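Local coordinates for protein diacylglycerol lipase (Aspergillus oryzae, PDB 5XK2) that probably hydrolyses ester bonds of mono- and diacylglycerols, as a class 3 lipase of the alpha/beta-hydrolase fold, here captured in a closed conformation, at residues Ile174-Ala179 with Tyr199-Asn204; Pro223-Thr228 with Val240-Gly245. All blocks are in the same frame, centred on the assembly; numbering follows the deposited sequence.

Both interactions belong to one mixed beta-sheet of the alpha/beta-hydrolase fold, their centres about 9 Å apart. Interaction 1 pairs the parallel strands 173-178 and 198-203 deep in the molecule, its centre about 7 Å from the centre of the chain; interaction 2, next in sequence, joins strand 224-227 to strand 240-243, at one edge of the sheet, its centre about 16 Å from that of the chain. The two are continuous, because strands 198-203 and 224-227 are neighbours: R200 O accepts a bond from Y225 N, and T202 OG1 hydrogen-bonds E224 OE2. Between them the sheet passes from buried parallel strands to an antiparallel, partly exposed edge. A179, just after strand 173-178, touches the probable Ser-His-Asp triad.

Interaction 1: residues Ile174-Ala179 with Tyr199-Asn204; sequences ILYAYA and YRFTHN
Y178 and F201 stand side by side on the same face of the sheet, their rings nearly parallel, with planes at 9° and centroids 4.6 Å apart. They form an offset pair with little overlap: Y178 CE1 lies over one face of F201, towards the rim, 3.4 Å from F201 CE1. Two residues earlier on each strand, Y176 and Y199 repeat the pairing less closely, with planes at 26°. Here Y199 CD2 sits over a face of Y176, 3.8 Å from Y176 CE2, while I174 CG2 meets the edge of the Y199 ring in its plane, 3.7 Å from Y199 CE2. In all four aromatic residues, CG is anti to the carbonyl carbon, beside the backbone N.

Beneath them the parallel ladder runs Y199 N to L175 O, A177 N to Y199 O (2.8 Å), F201 N to A177 O and A179 N to F201 O. The two strands and helix 186-195 form a beta-alpha-beta unit. Helix 14-27 packs on the aromatic face, where Y176 OH bonds D17 OD2 and Y178 OH bonds the F18 carbonyl oxygen; on the opposite face, helix 154-168 packs against L175 and A177.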
# COMPACT_ATOMS: atom_id res chain seq x y z
N ILE A 174 1.47 29.91 0.78
CA ILE A 174 2.23 29.36 1.89
C ILE A 174 2.03 27.85 1.86
O ILE A 174 0.88 27.37 1.88
CB ILE A 174 1.74 29.89 3.26
CG1 ILE A 174 1.51 31.41 3.25
CG2 ILE A 174 2.69 29.45 4.38
CD1 ILE A 174 2.73 32.22 2.89
N LEU A 175 3.13 27.11 1.81
CA LEU A 175 3.04 25.66 1.60
C LEU A 175 3.22 24.88 2.89
O LEU A 175 4.23 25.02 3.56
CB LEU A 175 4.11 25.21 0.60
CG LEU A 175 4.28 23.70 0.41
CD1 LEU A 175 3.00 23.03 -0.18
CD2 LEU A 175 5.50 23.40 -0.49
N TYR A 176 2.24 24.04 3.24
CA TYR A 176 2.45 23.06 4.31
C TYR A 176 2.36 21.68 3.70
O TYR A 176 1.27 21.24 3.31
CB TYR A 176 1.43 23.23 5.46
CG TYR A 176 1.53 24.57 6.17
CD1 TYR A 176 0.96 25.72 5.62
CD2 TYR A 176 2.24 24.69 7.36
CE1 TYR A 176 1.06 26.96 6.27
CE2 TYR A 176 2.35 25.91 8.01
CZ TYR A 176 1.75 27.03 7.47
OH TYR A 176 1.86 28.24 8.11
N ALA A 177 3.50 21.01 3.59
CA ALA A 177 3.55 19.73 2.90
C ALA A 177 3.96 18.64 3.88
O ALA A 177 5.14 18.39 4.08
CB ALA A 177 4.54 19.81 1.75
N TYR A 178 2.97 17.94 4.42
CA TYR A 178 3.24 16.98 5.48
C TYR A 178 3.52 15.63 4.86
O TYR A 178 2.66 15.10 4.17
CB TYR A 178 2.05 16.89 6.44
CG TYR A 178 1.74 18.18 7.16
CD1 TYR A 178 2.37 18.48 8.37
CD2 TYR A 178 0.82 19.10 6.63
CE1 TYR A 178 2.11 19.68 9.05
CE2 TYR A 178 0.54 20.29 7.31
CZ TYR A 178 1.19 20.57 8.51
OH TYR A 178 0.90 21.76 9.16
N ALA A 179 4.71 15.07 5.09
CA ALA A 179 5.03 13.71 4.64
C ALA A 179 5.11 13.61 3.12
O ALA A 179 4.75 12.60 2.54
CB ALA A 179 3.99 12.68 5.16
N TYR A 199 6.92 24.88 4.20
CA TYR A 199 7.05 24.03 5.38
C TYR A 199 6.77 22.59 5.01
O TYR A 199 5.62 22.11 5.03
CB TYR A 199 6.08 24.53 6.47
CG TYR A 199 6.29 25.99 6.71
CD1 TYR A 199 7.36 26.43 7.48
CD2 TYR A 199 5.45 26.94 6.14
CE1 TYR A 199 7.60 27.80 7.67
CE2 TYR A 199 5.67 28.32 6.33
CZ TYR A 199 6.76 28.73 7.11
OH TYR A 199 7.02 30.07 7.32
N ARG A 200 7.86 21.86 4.79
CA ARG A 200 7.80 20.46 4.40
C ARG A 200 8.24 19.61 5.58
O ARG A 200 9.30 19.85 6.17
CB ARG A 200 8.70 20.18 3.18
CG ARG A 200 8.71 18.67 2.80
CD ARG A 200 9.60 18.40 1.59
NE ARG A 200 11.02 18.65 1.85
CZ ARG A 200 11.85 17.81 2.49
NH1 ARG A 200 11.40 16.64 2.95
NH2 ARG A 200 13.14 18.14 2.64
N PHE A 201 7.41 18.62 5.92
CA PHE A 201 7.65 17.80 7.10
C PHE A 201 7.98 16.36 6.78
O PHE A 201 7.49 15.79 5.82
CB PHE A 201 6.41 17.82 8.01
CG PHE A 201 6.07 19.19 8.51
CD1 PHE A 201 5.31 20.04 7.73
CD2 PHE A 201 6.54 19.63 9.73
CE1 PHE A 201 4.99 21.32 8.17
CE2 PHE A 201 6.25 20.91 10.18
CZ PHE A 201 5.47 21.76 9.39
N THR A 202 8.83 15.78 7.63
CA THR A 202 9.06 14.34 7.63
C THR A 202 8.94 13.83 9.05
O THR A 202 9.01 14.60 10.02
CB THR A 202 10.46 13.99 7.15
OG1 THR A 202 11.40 14.62 8.03
CG2 THR A 202 10.69 14.47 5.69
N HIS A 203 8.76 12.53 9.19
CA HIS A 203 8.58 11.97 10.53
C HIS A 203 9.39 10.70 10.66
O HIS A 203 9.08 9.71 10.01
CB HIS A 203 7.10 11.67 10.78
CG HIS A 203 6.84 11.10 12.15
ND1 HIS A 203 5.99 10.04 12.35
CD2 HIS A 203 7.33 11.44 13.37
CE1 HIS A 203 5.95 9.75 13.65
NE2 HIS A 203 6.75 10.58 14.28
N ASN A 204 10.40 10.74 11.53
CA ASN A 204 11.25 9.57 11.78
C ASN A 204 11.64 8.88 10.47
O ASN A 204 12.17 9.54 9.56
CB ASN A 204 10.54 8.60 12.75
CG ASN A 204 10.49 9.17 14.16
OD1 ASN A 204 11.40 9.90 14.57
ND2 ASN A 204 9.43 8.85 14.91

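Interaction 2: residues Pro223-Thr228 with Val240-Gly245; sequences PEYYIT and VTVLDG
V242 packs beside the ring of Y225 in an apolar cluster with V240 and P223, on a two-stranded antiparallel ladder at one edge of the alpha/beta-hydrolase sheet; Y225 is buried and V242 exposed. V242 CG2, anti to the carbonyl carbon, comes within 3.6 Å of Y225 CE2. With V242 CG1 anti to the backbone N (chi1 -169°), that methyl reaches P223, 3.7 Å from P223 CB, and also lies over one face of the Y225 ring towards its rim. V240 CG1 reaches the edge of the same tyrosine and lies 4.1 Å from Y225 CB. Beyond the ladder, Y225 meets F18 edge-to-face and F201 with planes at about 40°, linking this edge to the aromatic layer under helix 14-27.

Across the sheet, L243 CD1 approaches Y226 CB at 4.2 Å. E224, extended beyond CG, brings OE2 to N252 N as well as to T202 OG1, so one carboxylate oxygen takes both bonds.

Between the two faces, E224 with L243 and Y226 with T241 form hydrogen-bonded pairs. Each pair exchanges two N-H to O bonds; that from E224 N to L243 O is almost straight, 174° at the hydrogen. V242 CA and V240 CA add C-H contacts to the carbonyl oxygens of E224 and Y226.

At the polar edge, Y226 O, already bonded by T241 N, accepts a second hydrogen bond from a water at 2.8 Å. That same water ties together two threonine hydroxyls from the facing segments, standing 2.8 Å from T228 OG1 and 2.7 Å from T241 OG1.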
# COMPACT_ATOMS: atom_id res chain seq x y z
N PRO A 223 13.68 24.01 3.60
CA PRO A 223 14.26 23.01 4.52
C PRO A 223 13.34 21.84 4.82
O PRO A 223 12.17 21.82 4.42
CB PRO A 223 14.49 23.82 5.80
CG PRO A 223 13.36 24.82 5.79
CD PRO A 223 13.16 25.18 4.32
N GLU A 224 13.87 20.90 5.58
CA GLU A 224 13.10 19.76 6.09
C GLU A 224 12.77 20.03 7.54
O GLU A 224 13.67 20.34 8.33
CB GLU A 224 13.92 18.47 5.96
CG GLU A 224 13.30 17.23 6.66
CD GLU A 224 14.23 16.01 6.62
OE1 GLU A 224 15.30 16.06 5.98
OE2 GLU A 224 13.90 14.99 7.25
N TYR A 225 11.50 19.90 7.91
CA TYR A 225 11.13 19.94 9.32
C TYR A 225 10.98 18.50 9.74
O TYR A 225 9.96 17.86 9.48
CB TYR A 225 9.82 20.74 9.53
CG TYR A 225 10.03 22.22 9.30
CD1 TYR A 225 10.02 22.75 8.01
CD2 TYR A 225 10.27 23.07 10.37
CE1 TYR A 225 10.24 24.10 7.80
CE2 TYR A 225 10.50 24.43 10.16
CZ TYR A 225 10.47 24.93 8.87
OH TYR A 225 10.70 26.29 8.65
N TYR A 226 12.01 18.01 10.44
CA TYR A 226 12.14 16.59 10.76
C TYR A 226 11.59 16.34 12.14
O TYR A 226 12.14 16.82 13.14
CB TYR A 226 13.62 16.21 10.66
CG TYR A 226 14.00 14.80 11.03
CD1 TYR A 226 13.27 13.69 10.57
CD2 TYR A 226 15.14 14.57 11.81
CE1 TYR A 226 13.67 12.40 10.90
CE2 TYR A 226 15.54 13.29 12.12
CZ TYR A 226 14.80 12.21 11.68
OH TYR A 226 15.25 10.95 12.02
N ILE A 227 10.47 15.62 12.20
CA ILE A 227 9.79 15.34 13.46
C ILE A 227 10.28 14.02 14.02
O ILE A 227 10.23 13.01 13.33
CB ILE A 227 8.26 15.25 13.29
CG1 ILE A 227 7.70 16.49 12.60
CG2 ILE A 227 7.58 14.99 14.65
CD1 ILE A 227 6.31 16.23 12.01
N THR A 228 10.83 14.05 15.22
CA THR A 228 11.34 12.82 15.87
C THR A 228 10.51 12.32 17.06
O THR A 228 10.97 11.49 17.83
CB THR A 228 12.81 13.00 16.27
OG1 THR A 228 12.99 14.23 16.97
CG2 THR A 228 13.68 12.99 15.02
N VAL A 240 11.30 18.74 16.84
CA VAL A 240 11.28 19.19 15.45
C VAL A 240 12.61 19.86 15.14
O VAL A 240 13.01 20.81 15.82
CB VAL A 240 10.14 20.17 15.15
CG1 VAL A 240 10.08 20.51 13.64
CG2 VAL A 240 8.79 19.59 15.59
N THR A 241 13.29 19.34 14.13
CA THR A 241 14.63 19.81 13.76
C THR A 241 14.61 20.34 12.34
O THR A 241 14.13 19.65 11.45
CB THR A 241 15.65 18.68 13.89
OG1 THR A 241 15.65 18.21 15.26
CG2 THR A 241 17.01 19.15 13.52
N VAL A 242 15.12 21.56 12.14
CA VAL A 242 15.10 22.18 10.80
C VAL A 242 16.42 21.90 10.11
O VAL A 242 17.49 22.26 10.62
CB VAL A 242 14.84 23.70 10.89
CG1 VAL A 242 14.57 24.27 9.51
CG2 VAL A 242 13.65 23.98 11.78
N LEU A 243 16.36 21.24 8.95
CA LEU A 243 17.57 20.84 8.24
C LEU A 243 17.53 21.38 6.83
O LEU A 243 16.65 21.01 6.06
CB LEU A 243 17.68 19.32 8.20
CG LEU A 243 17.71 18.65 9.56
CD1 LEU A 243 17.49 17.14 9.44
CD2 LEU A 243 19.06 18.94 10.23
N ASP A 244 18.47 22.25 6.46
CA ASP A 244 18.38 22.75 5.09
C ASP A 244 19.31 21.98 4.16
O ASP A 244 20.05 21.09 4.60
CB ASP A 244 18.59 24.27 5.02
CG ASP A 244 19.94 24.73 5.49
OD1 ASP A 244 20.75 23.91 5.96
OD2 ASP A 244 20.17 25.96 5.39
N GLY A 245 19.27 22.30 2.86
CA GLY A 245 19.95 21.53 1.82
C GLY A 245 18.99 20.73 0.97
O GLY A 245 17.91 20.38 1.42
O HOH W 1 13.81 16.28 15.31